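Local coordinates for intracellular protein transport protein USO1 (Saccharomyces cerevisiae S288c, PDB 6LSU) that is required for protein transport from the endoplasmic reticulum to the Golgi, with a globular head and a coiled-coil tail by which it dimerizes, at residues K595-F600 with Y636-K641. Sequence-based numbering, arbitrary orientation.
Sequences KATNDF and YEFSSK
T597 presses its methyl against the backbone of F638 and S639 in the armadillo-type helical array of the Uso1 globular head, where residues 595-600 belong to ARM repeat 10. The contact joins a short helix, 594-601, to the turn in which helix 622-637 ends. CG2 of T597 lies 3.4 Å from F638 O. The same methyl carbon, T597 CG2, is 3.6 Å from S639 N. On the other branch, T597 OG1 comes within 3.4 Å of F638 CB. No hydrogen bond crosses between the segments, which meet by van der Waals packing, burying about 155 Å² in all, both sides together.

The β-branch suits T597 to this place: chi1 at -71°, with OG1 beside the backbone N and CG2 opposite it, turns CG2 onto the F638 carbonyl and S639 N, and OG1 to F638 CB. OG1 is not left without a partner in this buried setting, since it is hydrogen-bonded to a residue just beyond the segments. An alanine here would lose both branches, and would probably open a gap beside F638 O and leave the mate of OG1 without its bond.

F638 is the first residue to leave helical geometry, and a backbone hydrogen bond from S639 N to Y636 O, 2.9 Å long, closes the turn around it. Its side chain crosses that of T597 at about a right angle, with E637 CG above one face of the ring, offset toward the rim. An aromatic suits this buried site because the ring leads away from T597 to meet F591, planes at about 55°, while T597 also touches L590 of helix 577-590.

Farther out, S643 ties the turn to the short helix: a small hydroxyl can both donate and accept, and S643 OG is hydrogen-bonded to both N598 OD1 and S640 N.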
ATOM      1  N   LYS A 595      23.490 -32.822   3.582  1.00 62.53           N
ATOM      2  CA  LYS A 595      22.619 -33.787   4.289  1.00 72.04           C
ATOM      3  C   LYS A 595      21.263 -33.884   3.583  1.00 76.92           C
ATOM      4  O   LYS A 595      20.640 -34.966   3.641  1.00 80.47           O
ATOM      5  CB  LYS A 595      22.387 -33.400   5.756  1.00 83.15           C
ATOM      6  CG  LYS A 595      23.642 -33.080   6.558  1.00 85.09           C
ATOM      7  CD  LYS A 595      23.519 -33.406   8.051  1.00 96.84           C
ATOM      8  CE  LYS A 595      24.252 -32.432   8.960  1.00100.73           C
ATOM      9  NZ  LYS A 595      25.599 -32.090   8.444  1.00107.30           N
ATOM     10  N   ALA A 596      20.754 -32.789   3.013  1.00 75.16           N
ATOM     11  CA  ALA A 596      19.448 -32.809   2.321  1.00 72.69           C
ATOM     12  C   ALA A 596      19.620 -33.557   1.005  1.00 69.55           C
ATOM     13  O   ALA A 596      18.648 -34.242   0.615  1.00 70.95           O
ATOM     14  CB  ALA A 596      18.893 -31.418   2.113  1.00 72.79           C
ATOM     15  N   THR A 597      20.779 -33.413   0.341  1.00 65.91           N
ATOM     16  CA  THR A 597      21.062 -34.092  -0.945  1.00 65.20           C
ATOM     17  C   THR A 597      21.141 -35.609  -0.684  1.00 71.69           C
ATOM     18  O   THR A 597      20.569 -36.381  -1.455  1.00 77.08           O
ATOM     19  CB  THR A 597      22.317 -33.543  -1.628  1.00 66.07           C
ATOM     20  OG1 THR A 597      22.064 -32.222  -2.119  1.00 64.15           O
ATOM     21  CG2 THR A 597      22.739 -34.373  -2.825  1.00 68.82           C
ATOM     22  N   ASN A 598      21.769 -36.020   0.408  1.00 69.05           N
ATOM     23  CA  ASN A 598      21.893 -37.445   0.791  1.00 70.93           C
ATOM     24  C   ASN A 598      20.503 -38.033   1.048  1.00 76.63           C
ATOM     25  O   ASN A 598      20.287 -39.229   0.691  1.00 82.12           O
ATOM     26  CB  ASN A 598      22.845 -37.642   1.972  1.00 66.10           C
ATOM     27  CG  ASN A 598      24.287 -37.384   1.585  1.00 69.12           C
ATOM     28  OD1 ASN A 598      24.585 -37.012   0.449  1.00 67.97           O
ATOM     29  ND2 ASN A 598      25.199 -37.545   2.531  1.00 76.20           N
ATOM     30  N   ASP A 599      19.595 -37.265   1.639  1.00 73.12           N
ATOM     31  CA  ASP A 599      18.254 -37.789   1.976  1.00 72.56           C
ATOM     32  C   ASP A 599      17.547 -38.018   0.651  1.00 72.99           C
ATOM     33  O   ASP A 599      16.858 -39.045   0.524  1.00 70.55           O
ATOM     34  CB  ASP A 599      17.488 -36.853   2.907  1.00 83.46           C
ATOM     35  CG  ASP A 599      17.887 -36.970   4.363  1.00 85.15           C
ATOM     36  OD1 ASP A 599      18.997 -37.487   4.644  1.00 96.79           O
ATOM     37  OD2 ASP A 599      17.089 -36.533   5.201  1.00 93.94           O
ATOM     38  N   PHE A 600      17.753 -37.109  -0.312  1.00 67.88           N
ATOM     39  CA  PHE A 600      17.085 -37.165  -1.637  1.00 68.74           C
ATOM     40  C   PHE A 600      17.577 -38.393  -2.423  1.00 70.08           C
ATOM     41  O   PHE A 600      16.735 -39.184  -2.891  1.00 70.60           O
ATOM     42  CB  PHE A 600      17.335 -35.875  -2.428  1.00 63.39           C
ATOM     43  CG  PHE A 600      16.696 -35.857  -3.793  1.00 54.89           C
ATOM     44  CD1 PHE A 600      15.327 -36.028  -3.898  1.00 55.67           C
ATOM     45  CD2 PHE A 600      17.449 -35.741  -4.955  1.00 54.80           C
ATOM     46  CE1 PHE A 600      14.693 -36.005  -5.134  1.00 52.76           C
ATOM     47  CE2 PHE A 600      16.835 -35.755  -6.199  1.00 52.36           C
ATOM     48  CZ  PHE A 600      15.451 -35.852  -6.284  1.00 55.52           C
ATOM     49  N   TYR A 636      22.954 -33.606  -7.982  1.00 73.37           N
ATOM     50  CA  TYR A 636      24.305 -34.063  -8.386  1.00 73.07           C
ATOM     51  C   TYR A 636      25.372 -33.187  -7.701  1.00 74.41           C
ATOM     52  O   TYR A 636      26.260 -33.741  -7.041  1.00 77.11           O
ATOM     53  CB  TYR A 636      24.466 -34.126  -9.909  1.00 74.10           C
ATOM     54  CG  TYR A 636      25.914 -34.342 -10.248  1.00 71.76           C
ATOM     55  CD1 TYR A 636      26.604 -35.406  -9.707  1.00 75.03           C
ATOM     56  CD2 TYR A 636      26.610 -33.438 -11.009  1.00 76.66           C
ATOM     57  CE1 TYR A 636      27.956 -35.580  -9.922  1.00 79.29           C
ATOM     58  CE2 TYR A 636      27.964 -33.600 -11.238  1.00 86.81           C
ATOM     59  CZ  TYR A 636      28.633 -34.678 -10.702  1.00 78.05           C
ATOM     60  OH  TYR A 636      29.963 -34.839 -10.931  1.00 94.61           O
ATOM     61  N   GLU A 637      25.260 -31.859  -7.828  1.00 82.30           N
ATOM     62  CA  GLU A 637      26.237 -30.826  -7.353  1.00 82.71           C
ATOM     63  C   GLU A 637      26.567 -30.919  -5.853  1.00 76.47           C
ATOM     64  O   GLU A 637      27.651 -30.454  -5.454  1.00 67.12           O
ATOM     65  CB  GLU A 637      25.649 -29.441  -7.586  1.00 87.74           C
ATOM     66  CG  GLU A 637      26.567 -28.322  -7.145  1.00 95.72           C
ATOM     67  CD  GLU A 637      27.622 -27.952  -8.169  1.00104.02           C
ATOM     68  OE1 GLU A 637      28.751 -27.598  -7.759  1.00109.39           O
ATOM     69  OE2 GLU A 637      27.294 -27.973  -9.374  1.00102.97           O
ATOM     70  N   PHE A 638      25.674 -31.455  -5.029  1.00 76.79           N
ATOM     71  CA  PHE A 638      25.918 -31.538  -3.568  1.00 79.30           C
ATOM     72  C   PHE A 638      25.912 -33.012  -3.156  1.00 81.81           C
ATOM     73  O   PHE A 638      25.811 -33.296  -1.949  1.00 86.83           O
ATOM     74  CB  PHE A 638      24.928 -30.588  -2.876  1.00 82.85           C
ATOM     75  CG  PHE A 638      25.033 -29.165  -3.394  1.00 74.93           C
ATOM     76  CD1 PHE A 638      26.117 -28.368  -3.052  1.00 71.52           C
ATOM     77  CD2 PHE A 638      24.093 -28.638  -4.267  1.00 74.96           C
ATOM     78  CE1 PHE A 638      26.242 -27.074  -3.544  1.00 68.98           C
ATOM     79  CE2 PHE A 638      24.206 -27.334  -4.746  1.00 75.97           C
ATOM     80  CZ  PHE A 638      25.279 -26.548  -4.377  1.00 69.37           C
ATOM     81  N   SER A 639      26.065 -33.923  -4.127  1.00 85.86           N
ATOM     82  CA  SER A 639      26.379 -35.365  -3.913  1.00 83.85           C
ATOM     83  C   SER A 639      27.858 -35.506  -3.527  1.00 86.12           C
ATOM     84  O   SER A 639      28.691 -34.780  -4.104  1.00 83.77           O
ATOM     85  CB  SER A 639      26.113 -36.155  -5.147  1.00 79.96           C
ATOM     86  OG  SER A 639      27.021 -35.763  -6.176  1.00 76.06           O
ATOM     87  N   SER A 640      28.181 -36.438  -2.631  1.00 93.06           N
ATOM     88  CA  SER A 640      29.576 -36.818  -2.284  1.00 95.97           C
ATOM     89  C   SER A 640      29.811 -38.319  -2.530  1.00104.12           C
ATOM     90  O   SER A 640      28.857 -39.037  -2.951  1.00103.81           O
ATOM     91  CB  SER A 640      29.895 -36.414  -0.861  1.00 94.75           C
ATOM     92  OG  SER A 640      29.533 -37.430   0.069  1.00104.60           O
ATOM     93  N   LYS A 641      31.047 -38.772  -2.281  1.00105.91           N
ATOM     94  CA  LYS A 641      31.476 -40.192  -2.346  1.00 98.33           C
ATOM     95  C   LYS A 641      30.588 -41.060  -1.457  1.00101.65           C
ATOM     96  O   LYS A 641      30.308 -42.205  -1.869  1.00107.51           O
ATOM     97  CB  LYS A 641      32.893 -40.353  -1.808  1.00102.22           C
ATOM     98  CG  LYS A 641      34.015 -40.067  -2.786  1.00105.56           C
ATOM     99  CD  LYS A 641      35.337 -39.799  -2.092  1.00117.77           C
ATOM    100  CE  LYS A 641      35.570 -40.661  -0.862  1.00120.76           C
ATOM    101  NZ  LYS A 641      37.011 -40.775  -0.529  1.00124.60           N
TER